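PDB 5HQA: alpha-glucosidase from Pseudoalteromonas sp. K8, which hydrolyses alpha-glucosidic bonds as a family 97 glycoside hydrolase, its calcium-containing sugar pocket here occupied by the inhibitor acarbose. Local coordinates for residues Gly268-Met273 against Met529-Pro534; Gly264-Ile269 against Gly307-Gly312; Arg458-Asn463 against Asp489-Ile494; Lys515-Tyr520 against Phe544-Asp549. One frame throughout, in Å; residues are numbered along the deposited sequence.

Contact 1: Gly268-Met273 against Met529-Pro534; sequences GIWWGM and MAADLP. With AC1 (4,6-dideoxy-4-{[(1S,4R,5S,6S)-4,5,6-trihydroxy-3-(hydroxymethyl)cyclohex-2-en-1-yl]amino}-alpha-D-glucopyranose), chain B.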
# COMPACT_ATOMS: atom_id res chain seq x y z
N GLY A 268 -2.85 13.50 -15.26
CA GLY A 268 -1.45 13.78 -15.43
C GLY A 268 -0.93 13.62 -16.83
O GLY A 268 -1.46 12.82 -17.61
N ILE A 269 0.09 14.41 -17.17
CA ILE A 269 0.93 14.14 -18.32
C ILE A 269 1.81 12.97 -17.90
O ILE A 269 2.77 13.14 -17.14
CB ILE A 269 1.74 15.36 -18.75
CG1 ILE A 269 0.79 16.47 -19.20
CG2 ILE A 269 2.73 15.01 -19.85
CD1 ILE A 269 1.45 17.83 -19.41
N TRP A 270 1.43 11.77 -18.33
CA TRP A 270 1.91 10.54 -17.70
C TRP A 270 1.70 9.34 -18.62
O TRP A 270 2.66 8.78 -19.14
CB TRP A 270 1.21 10.32 -16.36
CG TRP A 270 1.67 9.06 -15.71
CD1 TRP A 270 2.89 8.84 -15.14
CD2 TRP A 270 0.95 7.82 -15.62
NE1 TRP A 270 2.97 7.54 -14.68
CE2 TRP A 270 1.80 6.90 -14.97
CE3 TRP A 270 -0.33 7.40 -16.02
CZ2 TRP A 270 1.41 5.58 -14.71
CZ3 TRP A 270 -0.71 6.10 -15.77
CH2 TRP A 270 0.16 5.20 -15.12
N TRP A 271 0.44 8.94 -18.83
CA TRP A 271 0.14 7.75 -19.62
C TRP A 271 0.68 7.86 -21.04
O TRP A 271 1.12 6.87 -21.63
CB TRP A 271 -1.37 7.53 -19.63
CG TRP A 271 -1.89 6.27 -20.27
CD1 TRP A 271 -2.69 6.18 -21.38
CD2 TRP A 271 -1.70 4.93 -19.80
NE1 TRP A 271 -3.01 4.87 -21.63
CE2 TRP A 271 -2.42 4.08 -20.68
CE3 TRP A 271 -1.01 4.36 -18.73
CZ2 TRP A 271 -2.44 2.70 -20.53
CZ3 TRP A 271 -1.04 2.98 -18.57
CH2 TRP A 271 -1.76 2.16 -19.46
N GLY A 272 0.64 9.08 -21.61
CA GLY A 272 1.17 9.27 -22.95
C GLY A 272 2.61 8.83 -23.09
O GLY A 272 3.02 8.32 -24.14
N MET A 273 3.42 9.04 -22.05
CA MET A 273 4.79 8.53 -22.10
C MET A 273 4.81 7.01 -22.01
O MET A 273 5.62 6.36 -22.67
CB MET A 273 5.65 9.14 -20.98
CG MET A 273 6.13 10.56 -21.29
SD MET A 273 4.93 11.81 -20.77
CE MET A 273 5.21 11.83 -18.99
N MET A 529 -5.94 8.69 -9.40
CA MET A 529 -5.72 9.25 -10.73
C MET A 529 -6.82 8.80 -11.66
O MET A 529 -7.31 7.68 -11.57
CB MET A 529 -4.36 8.81 -11.29
CG MET A 529 -3.90 9.67 -12.44
SD MET A 529 -2.28 9.09 -13.00
CE MET A 529 -1.82 10.44 -14.09
N ALA A 530 -7.24 9.71 -12.54
CA ALA A 530 -7.88 9.33 -13.78
C ALA A 530 -6.75 9.28 -14.79
O ALA A 530 -6.31 10.31 -15.31
CB ALA A 530 -8.98 10.31 -14.18
N ALA A 531 -6.24 8.07 -15.04
CA ALA A 531 -4.94 7.88 -15.67
C ALA A 531 -4.92 8.13 -17.17
O ALA A 531 -3.83 8.31 -17.73
CB ALA A 531 -4.45 6.46 -15.39
N ASP A 532 -6.07 8.14 -17.84
CA ASP A 532 -6.05 8.12 -19.30
C ASP A 532 -5.82 9.51 -19.88
O ASP A 532 -5.85 10.53 -19.19
CB ASP A 532 -7.36 7.55 -19.84
CG ASP A 532 -7.19 6.79 -21.14
OD1 ASP A 532 -6.18 7.01 -21.85
OD2 ASP A 532 -8.08 5.97 -21.46
N LEU A 533 -5.60 9.55 -21.20
CA LEU A 533 -5.53 10.81 -21.91
C LEU A 533 -6.89 11.51 -21.85
O LEU A 533 -7.93 10.85 -21.99
CB LEU A 533 -5.14 10.58 -23.37
CG LEU A 533 -3.93 9.67 -23.61
CD1 LEU A 533 -3.66 9.52 -25.11
CD2 LEU A 533 -2.73 10.22 -22.91
N PRO A 534 -6.93 12.83 -21.65
CA PRO A 534 -8.23 13.53 -21.58
C PRO A 534 -9.17 13.22 -22.73
O PRO A 534 -10.37 13.02 -22.49
CB PRO A 534 -7.81 15.00 -21.56
CG PRO A 534 -6.46 14.98 -20.88
CD PRO A 534 -5.79 13.73 -21.39
C1 AC1 B . 10.72 0.13 -14.74
O2 AC1 B . 10.35 -1.31 -12.86
C2 AC1 B . 10.30 0.07 -13.28
C4A AC1 B . 6.60 6.69 -13.59
C3 AC1 B . 8.93 0.66 -13.07
O3 AC1 B . 8.52 0.52 -11.70
C4 AC1 B . 8.92 2.10 -13.51
N4A AC1 B . 7.70 2.85 -13.08
C5 AC1 B . 9.00 1.94 -15.02
O5 AC1 B . 10.36 1.45 -15.36
C6 AC1 B . 8.74 3.19 -15.80
C1B AC1 B . 7.97 4.18 -12.42
C2B AC1 B . 6.53 4.86 -11.91
O2B AC1 B . 5.82 3.87 -11.17
C3B AC1 B . 5.81 5.39 -12.99
O3B AC1 B . 4.48 5.83 -12.63
O4 AC1 B . 5.96 7.16 -14.76
C5B AC1 B . 7.99 6.42 -13.88
C7B AC1 B . 8.69 5.10 -13.23
C6B AC1 B . 8.88 7.62 -14.24
O6B AC1 B . 9.12 8.34 -13.07
O HOH W 1 -4.47 11.61 -16.84
O HOH W 2 -1.97 10.20 -18.04
O HOH W 3 -5.34 4.71 -23.29
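The thioether end of Met529 is the main bump of this contact, and its hollow lies between the backbone of Gly268 and the indole of Trp270. CE rests 3.4 Å from Gly268 N and 3.8 Å from Trp270 CB. Glycine creates the hollow, since a CB at Gly268 would collide with the methyl. Met529 has CG anti to its backbone N (chi1 -163°) and an extended chain beyond, and SD comes to lie over one face of the Trp270 ring, displaced toward the rim. This oblique Met-aromatic contact puts SD 4.5 Å from the centroid of the six-membered ring. A smaller bump, Ala531 CB, abuts Trp270 CZ3 at 3.8 Å. Trp271 fits a second depression: its CB presses on Ala531 O at 3.2 Å, while Leu533 CD2 meets the edge of its indole and lies 3.8 Å from Gly272 N. Where the backbones do not mesh, water fills in. One molecule joins Gly268 N to Ala530 O and Asp532 O, another Trp271 N and Gly268 O to Ala531 O, a third Trp271 NE1 to Asp532 OD1. Trp270 NE1 donates to the inhibitor's O3B at 3.1 Å and, weakly, to its O4. The ends of strands 264-269 and 527-529, neighbours in the parallel sheet, and the residues just after them pack together at the C-terminal end of a TIM barrel, which carries the sugar pocket in such enzymes.

Contact 2: Gly264-Ile269 against Gly307-Gly312; sequences GKYIGI and GVLVEG. With AC1 (4,6-dideoxy-4-{[(1S,4R,5S,6S)-4,5,6-trihydroxy-3-(hydroxymethyl)cyclohex-2-en-1-yl]amino}-alpha-D-glucopyranose), chain B.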
# COMPACT_ATOMS: atom_id res chain seq x y z
N GLY A 264 -8.06 13.74 -2.95
CA GLY A 264 -8.74 14.18 -4.15
C GLY A 264 -8.34 13.36 -5.35
O GLY A 264 -7.59 12.39 -5.24
N LYS A 265 -8.83 13.78 -6.51
CA LYS A 265 -8.55 13.08 -7.76
C LYS A 265 -7.63 13.93 -8.62
O LYS A 265 -7.65 15.16 -8.54
CB LYS A 265 -9.85 12.77 -8.50
CG LYS A 265 -10.67 11.69 -7.79
CD LYS A 265 -12.08 11.60 -8.36
CE LYS A 265 -12.87 12.86 -8.02
NZ LYS A 265 -14.32 12.64 -8.26
N TYR A 266 -6.82 13.27 -9.44
CA TYR A 266 -5.88 14.00 -10.28
C TYR A 266 -5.76 13.33 -11.64
O TYR A 266 -6.15 12.18 -11.84
CB TYR A 266 -4.50 14.13 -9.61
CG TYR A 266 -3.69 12.86 -9.48
CD1 TYR A 266 -4.00 11.89 -8.53
CD2 TYR A 266 -2.57 12.65 -10.28
CE1 TYR A 266 -3.24 10.74 -8.39
CE2 TYR A 266 -1.81 11.50 -10.16
CZ TYR A 266 -2.15 10.54 -9.21
OH TYR A 266 -1.39 9.40 -9.10
N ILE A 267 -5.25 14.10 -12.60
CA ILE A 267 -4.88 13.60 -13.91
C ILE A 267 -3.40 13.89 -14.11
O ILE A 267 -2.75 14.47 -13.24
CB ILE A 267 -5.72 14.23 -15.03
CG1 ILE A 267 -5.50 15.75 -15.05
CG2 ILE A 267 -7.21 13.89 -14.84
CD1 ILE A 267 -6.36 16.48 -16.08
N GLY A 268 -2.85 13.50 -15.26
CA GLY A 268 -1.45 13.78 -15.43
C GLY A 268 -0.93 13.62 -16.83
O GLY A 268 -1.46 12.82 -17.61
N ILE A 269 0.09 14.41 -17.17
CA ILE A 269 0.93 14.14 -18.32
C ILE A 269 1.81 12.97 -17.90
O ILE A 269 2.77 13.14 -17.14
CB ILE A 269 1.74 15.36 -18.75
CG1 ILE A 269 0.79 16.47 -19.20
CG2 ILE A 269 2.73 15.01 -19.85
CD1 ILE A 269 1.45 17.83 -19.41
N GLY A 307 -5.63 18.36 -9.34
CA GLY A 307 -4.25 18.61 -9.71
C GLY A 307 -3.87 17.88 -10.98
O GLY A 307 -4.58 16.99 -11.45
N VAL A 308 -2.73 18.30 -11.53
CA VAL A 308 -2.16 17.70 -12.73
C VAL A 308 -0.73 17.28 -12.40
O VAL A 308 0.12 18.13 -12.13
CB VAL A 308 -2.18 18.67 -13.92
CG1 VAL A 308 -1.45 18.05 -15.11
CG2 VAL A 308 -3.61 19.05 -14.28
N LEU A 309 -0.47 15.98 -12.41
CA LEU A 309 0.89 15.47 -12.36
C LEU A 309 1.57 15.70 -13.70
O LEU A 309 0.98 15.47 -14.76
CB LEU A 309 0.89 13.98 -12.03
CG LEU A 309 2.21 13.22 -12.19
CD1 LEU A 309 3.21 13.58 -11.07
CD2 LEU A 309 1.96 11.70 -12.24
N VAL A 310 2.83 16.14 -13.68
CA VAL A 310 3.61 16.29 -14.90
C VAL A 310 4.98 15.67 -14.68
O VAL A 310 5.74 16.13 -13.82
CB VAL A 310 3.76 17.76 -15.33
CG1 VAL A 310 4.54 17.83 -16.61
CG2 VAL A 310 2.40 18.42 -15.51
N GLU A 311 5.29 14.63 -15.46
CA GLU A 311 6.60 13.98 -15.42
C GLU A 311 7.43 14.41 -16.62
O GLU A 311 6.91 14.63 -17.72
CB GLU A 311 6.47 12.46 -15.40
CG GLU A 311 5.67 11.95 -14.22
CD GLU A 311 5.74 10.45 -14.07
OE1 GLU A 311 6.31 9.77 -14.95
OE2 GLU A 311 5.21 9.94 -13.05
N GLY A 312 8.74 14.52 -16.40
CA GLY A 312 9.63 14.98 -17.44
C GLY A 312 9.81 16.47 -17.50
O GLY A 312 10.24 16.99 -18.54
C1 AC1 B . 10.72 0.13 -14.74
O2 AC1 B . 10.35 -1.31 -12.86
C2 AC1 B . 10.30 0.07 -13.28
C4A AC1 B . 6.60 6.69 -13.59
C3 AC1 B . 8.93 0.66 -13.07
O3 AC1 B . 8.52 0.52 -11.70
C4 AC1 B . 8.92 2.10 -13.51
N4A AC1 B . 7.70 2.85 -13.08
C5 AC1 B . 9.00 1.94 -15.02
O5 AC1 B . 10.36 1.45 -15.36
C6 AC1 B . 8.74 3.19 -15.80
C1B AC1 B . 7.97 4.18 -12.42
C2B AC1 B . 6.53 4.86 -11.91
O2B AC1 B . 5.82 3.87 -11.17
C3B AC1 B . 5.81 5.39 -12.99
O3B AC1 B . 4.48 5.83 -12.63
O4 AC1 B . 5.96 7.16 -14.76
C5B AC1 B . 7.99 6.42 -13.88
C7B AC1 B . 8.69 5.10 -13.23
C6B AC1 B . 8.88 7.62 -14.24
O6B AC1 B . 9.12 8.34 -13.07
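Adjacent parallel strands of the TIM barrel, 264-269 and 307-310, pair through Ile267, Leu309 and Ile269, forming with the intervening helix 290-303 a beta-alpha-beta crossover. Ile267 N donates to Gly307 O at 3.2 Å, and Ile267 O receives Leu309 N at 2.9 Å. Next, Ile269 N reaches Leu309 O at 2.8 Å, approaching nearly along the C=O axis although the bond is bent at its hydrogen (134°). The last rung, Glu311 N to Ile269 O, is weak at 3.4 Å. Gly268 draws close to its neighbour, with CA 3.0 Å from Leu309 O; a CB here would be tight against that oxygen. On one face of the sheet Tyr266 and Leu309 run alongside each other in the same direction, with Tyr266 CD2 4.1 Å from Leu309 CB; the phenol OH is hydrogen-bonded to Asp489. The other face carries Ile267 against Val308 and Ile269 against Val310, CD1 of Ile269 being 4.1 Å from CG2 of Val310, and helix 290-303 packs on this layer. Just past the strand, Glu311 extends beyond CG and its OE1 accepts hydrogen bonds from Trp280 NE1 and, at 2.6 Å, from the inhibitor's O4, while OE2 forms a salt bridge with Lys386. An alanine at Glu311 would probably leave that hydroxyl of the inhibitor without its acceptor, Lys386 without its counter-charge and Trp280 NE1 without its partner. A ligand-gripping acid directly after a strand is characteristic of the C-terminal rim of TIM-barrel glycosidases.

Contact 3: Arg458-Asn463 against Asp489-Ile494; sequences RGQEFN and DFTPGI. With CA (calcium ion), chain C; AC1 (4,6-dideoxy-4-{[(1S,4R,5S,6S)-4,5,6-trihydroxy-3-(hydroxymethyl)cyclohex-2-en-1-yl]amino}-alpha-D-glucopyranose), chain B.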
# COMPACT_ATOMS: atom_id res chain seq x y z
N ARG A 458 2.55 -4.03 -8.76
CA ARG A 458 2.25 -3.74 -10.16
C ARG A 458 0.92 -2.99 -10.26
O ARG A 458 -0.13 -3.51 -9.88
CB ARG A 458 2.19 -5.04 -10.96
CG ARG A 458 3.57 -5.61 -11.26
CD ARG A 458 3.48 -6.96 -11.97
NE ARG A 458 2.72 -6.90 -13.23
CZ ARG A 458 3.16 -7.36 -14.40
NH1 ARG A 458 4.36 -7.91 -14.51
NH2 ARG A 458 2.38 -7.27 -15.47
N GLY A 459 0.98 -1.76 -10.78
CA GLY A 459 -0.20 -0.99 -11.07
C GLY A 459 -0.51 -0.92 -12.55
O GLY A 459 -0.06 -1.75 -13.35
N GLN A 460 -1.29 0.11 -12.92
CA GLN A 460 -1.77 0.26 -14.30
C GLN A 460 -0.63 0.34 -15.31
O GLN A 460 -0.81 -0.07 -16.47
CB GLN A 460 -2.63 1.52 -14.39
CG GLN A 460 -3.44 1.65 -15.67
CD GLN A 460 -4.73 0.84 -15.59
OE1 GLN A 460 -4.79 -0.30 -16.06
NE2 GLN A 460 -5.76 1.43 -14.99
N GLU A 461 0.52 0.89 -14.92
CA GLU A 461 1.60 1.09 -15.89
C GLU A 461 2.02 -0.22 -16.54
O GLU A 461 2.40 -0.23 -17.71
CB GLU A 461 2.80 1.75 -15.21
CG GLU A 461 3.35 0.95 -14.03
CD GLU A 461 4.64 1.53 -13.48
OE1 GLU A 461 5.20 2.44 -14.13
OE2 GLU A 461 5.11 1.07 -12.41
N PHE A 462 1.97 -1.34 -15.81
CA PHE A 462 2.35 -2.61 -16.42
C PHE A 462 1.37 -3.05 -17.49
O PHE A 462 1.69 -3.97 -18.26
CB PHE A 462 2.49 -3.71 -15.36
CG PHE A 462 3.79 -3.64 -14.63
CD1 PHE A 462 3.97 -2.73 -13.58
CD2 PHE A 462 4.86 -4.44 -15.01
CE1 PHE A 462 5.19 -2.64 -12.92
CE2 PHE A 462 6.08 -4.36 -14.36
CZ PHE A 462 6.25 -3.46 -13.32
N ASN A 463 0.20 -2.42 -17.57
CA ASN A 463 -0.73 -2.72 -18.64
C ASN A 463 -0.43 -1.96 -19.91
O ASN A 463 -1.05 -2.24 -20.94
CB ASN A 463 -2.16 -2.43 -18.18
CG ASN A 463 -2.58 -3.36 -17.07
OD1 ASN A 463 -2.10 -4.49 -16.97
ND2 ASN A 463 -3.47 -2.88 -16.20
N ASP A 489 -1.45 3.84 -4.96
CA ASP A 489 -1.60 4.66 -6.16
C ASP A 489 -1.54 3.74 -7.38
O ASP A 489 -0.50 3.54 -8.00
CB ASP A 489 -0.50 5.73 -6.21
CG ASP A 489 -0.66 6.72 -7.37
OD1 ASP A 489 -1.81 7.16 -7.64
OD2 ASP A 489 0.38 7.07 -8.00
N PHE A 490 -2.70 3.14 -7.71
CA PHE A 490 -2.79 2.19 -8.82
C PHE A 490 -2.90 2.87 -10.18
O PHE A 490 -2.56 2.25 -11.21
CB PHE A 490 -4.00 1.26 -8.60
CG PHE A 490 -4.13 0.17 -9.64
CD1 PHE A 490 -3.49 -1.05 -9.47
CD2 PHE A 490 -4.89 0.38 -10.79
CE1 PHE A 490 -3.59 -2.05 -10.43
CE2 PHE A 490 -5.00 -0.62 -11.77
CZ PHE A 490 -4.35 -1.83 -11.58
N THR A 491 -3.32 4.13 -10.21
CA THR A 491 -3.72 4.94 -11.37
C THR A 491 -4.79 4.21 -12.18
O THR A 491 -4.54 3.76 -13.30
CB THR A 491 -2.52 5.35 -12.24
OG1 THR A 491 -2.04 4.25 -13.02
CG2 THR A 491 -1.37 5.89 -11.38
N PRO A 492 -6.01 4.10 -11.65
CA PRO A 492 -7.10 3.43 -12.37
C PRO A 492 -7.65 4.32 -13.49
O PRO A 492 -7.21 5.45 -13.70
CB PRO A 492 -8.14 3.21 -11.28
CG PRO A 492 -7.95 4.37 -10.37
CD PRO A 492 -6.46 4.59 -10.33
N GLY A 493 -8.63 3.77 -14.22
CA GLY A 493 -9.44 4.59 -15.10
C GLY A 493 -9.00 4.68 -16.55
O GLY A 493 -9.17 5.73 -17.18
N ILE A 494 -8.46 3.60 -17.11
CA ILE A 494 -8.13 3.61 -18.54
C ILE A 494 -9.40 3.33 -19.33
O ILE A 494 -10.04 2.28 -19.16
CB ILE A 494 -7.02 2.59 -18.86
CG1 ILE A 494 -5.70 3.00 -18.19
CG2 ILE A 494 -6.81 2.49 -20.37
CD1 ILE A 494 -5.19 4.37 -18.62
CA CA C . 6.71 1.73 -10.87
C1 AC1 B . 10.72 0.13 -14.74
O2 AC1 B . 10.35 -1.31 -12.86
C2 AC1 B . 10.30 0.07 -13.28
C4A AC1 B . 6.60 6.69 -13.59
C3 AC1 B . 8.93 0.66 -13.07
O3 AC1 B . 8.52 0.52 -11.70
C4 AC1 B . 8.92 2.10 -13.51
N4A AC1 B . 7.70 2.85 -13.08
C5 AC1 B . 9.00 1.94 -15.02
O5 AC1 B . 10.36 1.45 -15.36
C6 AC1 B . 8.74 3.19 -15.80
C1B AC1 B . 7.97 4.18 -12.42
C2B AC1 B . 6.53 4.86 -11.91
O2B AC1 B . 5.82 3.87 -11.17
C3B AC1 B . 5.81 5.39 -12.99
O3B AC1 B . 4.48 5.83 -12.63
O4 AC1 B . 5.96 7.16 -14.76
C5B AC1 B . 7.99 6.42 -13.88
C7B AC1 B . 8.69 5.10 -13.23
C6B AC1 B . 8.88 7.62 -14.24
O6B AC1 B . 9.12 8.34 -13.07
O HOH W 4 0.37 2.81 -12.61
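Phe490, Thr491 and Ile494 clasp Gln460 in the tight part of the contact. Its backbone N lies over the centre of the Phe490 ring and donates to Phe490 O at 3.0 Å, in the carbonyl plane. Its CB is 3.1 Å from Thr491 OG1. Gln460 has CG anti to its backbone N (chi1 -167°) and then bends at chi2; Gln460 CD sits 3.5 Å from Ile494 CG1, and NE2 donates to Thr491 O at 3.1 Å. OE1 in turn accepts from Asn463 ND2, and Gln516 is a further partner of NE2, fixing which way round the amide sits. Replacing Gln460 by alanine would probably leave Thr491 O and Asn463 ND2 without their mates and open a gap beside Ile494. Both segments belong to loops, the first running into helix 462-465, at the C-terminal, ligand-binding end of the TIM barrel. Phe490 O takes a second bond from Thr491 OG1, at 2.7 Å, so two donors grip this carbonyl. Toward the inhibitor the packing gives way to water: one molecule accepts from Glu461 N and donates to Thr491 OG1, 2.8 Å away, bridging two residues whose side chains do not touch. Beyond it the Glu461 side chain makes no contact with 489-494; its OE2 binds the calcium ion at 2.3 Å alongside Glu154, Glu437, Glu455 and O3, N4A and O2B of the inhibitor.

Contact 4: Lys515-Tyr520 against Phe544-Asp549; sequences KQLALY and FQFIQD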
# COMPACT_ATOMS: atom_id res chain seq x y z
N LYS A 515 -14.96 -2.60 -15.08
CA LYS A 515 -13.97 -2.94 -14.06
C LYS A 515 -13.05 -1.76 -13.78
O LYS A 515 -12.65 -1.53 -12.63
CB LYS A 515 -13.17 -4.17 -14.49
CG LYS A 515 -12.04 -4.55 -13.53
CD LYS A 515 -11.66 -6.01 -13.69
CE LYS A 515 -10.39 -6.37 -12.92
NZ LYS A 515 -10.00 -7.77 -13.25
N GLN A 516 -12.72 -0.97 -14.81
CA GLN A 516 -11.92 0.23 -14.59
C GLN A 516 -12.62 1.21 -13.67
O GLN A 516 -11.97 1.88 -12.85
CB GLN A 516 -11.58 0.90 -15.92
CG GLN A 516 -10.60 0.11 -16.78
CD GLN A 516 -9.26 -0.08 -16.11
OE1 GLN A 516 -8.65 0.89 -15.64
NE2 GLN A 516 -8.81 -1.33 -16.01
N LEU A 517 -13.95 1.32 -13.78
CA LEU A 517 -14.70 2.20 -12.88
C LEU A 517 -14.72 1.64 -11.46
O LEU A 517 -14.57 2.39 -10.48
CB LEU A 517 -16.13 2.38 -13.39
CG LEU A 517 -16.27 2.99 -14.78
CD1 LEU A 517 -17.73 3.05 -15.17
CD2 LEU A 517 -15.64 4.37 -14.80
N ALA A 518 -14.90 0.33 -11.33
CA ALA A 518 -14.97 -0.30 -10.01
C ALA A 518 -13.70 -0.06 -9.20
O ALA A 518 -13.76 -0.04 -7.96
CB ALA A 518 -15.23 -1.79 -10.17
N LEU A 519 -12.55 0.11 -9.86
CA LEU A 519 -11.29 0.28 -9.14
C LEU A 519 -11.34 1.45 -8.17
O LEU A 519 -10.63 1.44 -7.16
CB LEU A 519 -10.14 0.48 -10.12
CG LEU A 519 -9.84 -0.68 -11.06
CD1 LEU A 519 -8.64 -0.34 -11.94
CD2 LEU A 519 -9.61 -1.96 -10.28
N TYR A 520 -12.13 2.48 -8.47
CA TYR A 520 -12.15 3.66 -7.62
C TYR A 520 -12.75 3.37 -6.26
O TYR A 520 -12.54 4.15 -5.32
CB TYR A 520 -12.91 4.81 -8.32
CG TYR A 520 -12.10 5.39 -9.45
CD1 TYR A 520 -11.22 6.43 -9.23
CD2 TYR A 520 -12.17 4.85 -10.72
CE1 TYR A 520 -10.44 6.95 -10.25
CE2 TYR A 520 -11.40 5.35 -11.76
CZ TYR A 520 -10.54 6.40 -11.51
OH TYR A 520 -9.76 6.90 -12.54
N PHE A 544 -17.60 8.41 -17.80
CA PHE A 544 -16.72 9.33 -17.09
C PHE A 544 -17.42 9.97 -15.90
O PHE A 544 -16.76 10.38 -14.93
CB PHE A 544 -16.23 10.41 -18.07
CG PHE A 544 -15.11 11.26 -17.53
CD1 PHE A 544 -14.03 10.69 -16.87
CD2 PHE A 544 -15.11 12.64 -17.73
CE1 PHE A 544 -12.99 11.47 -16.40
CE2 PHE A 544 -14.07 13.43 -17.26
CZ PHE A 544 -13.02 12.84 -16.58
N GLN A 545 -18.76 10.06 -15.94
CA GLN A 545 -19.49 10.67 -14.83
C GLN A 545 -19.22 9.96 -13.51
O GLN A 545 -19.18 10.61 -12.46
CB GLN A 545 -20.99 10.68 -15.14
CG GLN A 545 -21.81 11.49 -14.14
CD GLN A 545 -21.47 12.97 -14.18
OE1 GLN A 545 -21.58 13.62 -15.23
NE2 GLN A 545 -21.05 13.51 -13.04
N PHE A 546 -19.02 8.64 -13.52
CA PHE A 546 -18.72 7.97 -12.26
C PHE A 546 -17.41 8.46 -11.67
O PHE A 546 -17.31 8.69 -10.45
CB PHE A 546 -18.67 6.45 -12.41
CG PHE A 546 -18.45 5.76 -11.10
CD1 PHE A 546 -19.50 5.63 -10.19
CD2 PHE A 546 -17.18 5.31 -10.73
CE1 PHE A 546 -19.30 5.02 -8.95
CE2 PHE A 546 -16.98 4.71 -9.50
CZ PHE A 546 -18.04 4.57 -8.60
N ILE A 547 -16.38 8.63 -12.50
CA ILE A 547 -15.10 9.11 -12.01
C ILE A 547 -15.24 10.54 -11.50
O ILE A 547 -14.64 10.91 -10.48
CB ILE A 547 -14.03 9.01 -13.11
CG1 ILE A 547 -13.87 7.55 -13.55
CG2 ILE A 547 -12.70 9.57 -12.63
CD1 ILE A 547 -12.81 7.33 -14.63
N GLN A 548 -16.04 11.36 -12.18
CA GLN A 548 -16.27 12.72 -11.70
C GLN A 548 -16.98 12.71 -10.36
O GLN A 548 -16.73 13.59 -9.52
CB GLN A 548 -17.11 13.50 -12.71
CG GLN A 548 -16.39 13.81 -14.00
CD GLN A 548 -17.30 14.51 -14.97
OE1 GLN A 548 -17.99 13.87 -15.76
NE2 GLN A 548 -17.35 15.83 -14.89
N ASP A 549 -17.87 11.74 -10.13
CA ASP A 549 -18.67 11.74 -8.91
C ASP A 549 -17.92 11.15 -7.72
O ASP A 549 -18.14 11.58 -6.58
CB ASP A 549 -19.96 10.94 -9.11
CG ASP A 549 -21.00 11.66 -9.96
OD1 ASP A 549 -20.80 12.85 -10.31
OD2 ASP A 549 -22.03 11.02 -10.25
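Leu517 and Tyr520 meet Phe546 and Ile547 where helices 513-522 and 541-549 run side by side in the outer helical layer of the TIM barrel; the axes of 515-520 and 544-549 pass 9.9 Å apart, their directions differing by 7°. The two helices come before and after strand 527-529, consistent with the shared direction of barrel helices. Apolar contacts dominate. Leu517 and Ile547 cross at about a right angle, with CD2 of the leucine 3.8 Å from CG1 of the isoleucine. Ile547 also lies against the Tyr520 ring: its CD1 is 3.8 Å from Tyr520 CE2, and its CG2 approaches CZ and the hydroxyl. Phe546 has CG anti to its backbone N (chi1 -177°), and its ring, reaching across to helix 513-522, touches Leu517 CB through CD2 at 4.1 Å and Tyr520 CB through CE2. Leu517 and Phe546 also pack on Ala655 of strand 653-660, so that the C-terminal sheet closes over this side of the pair. A second kind of contact sets ring carbon against carbonyl: Phe546 CE2 is 3.5 Å from Leu517 O, which already accepts from Tyr520 N at 3.2 Å within its own helix. Hydrogen bonds lead out of the contact. Tyr520 OH bonds to Met529 O, and Ile547 O to Lys265 NZ, linking each helix to the barrel strands. One turn along helix 541-549, Gln545 NE2 donates to Asp549 OD1 at 2.8 Å, coming from above the carboxylate, 44° out of its plane.

Contacts 1 and 2 share Gly268 and Ile269 and lie closest, their centres about 7 Å apart; the centre of contact 3 lies about 10 Å from that of contact 1. All three reach the inhibitor, Trp270 and Glu311 at the same hydroxyl, O4, and Glu461 by the calcium ion. Trp270 joins them, since its CD1 packs 3.3 Å from Glu311 OE2 and its CH2 3.2 Å from Thr491 OG1. Tyr266 OH, 2.7 Å from Asp489 OD1, ties contact 2 to contact 3. Contact 4 stands behind them, away from the ligand, yet Gln516 OE1 lies 3.0 Å from Gln460 NE2 and Tyr520 OH 2.7 Å from Met529 O, so helix 513-522 is bonded directly to contacts 3 and 1.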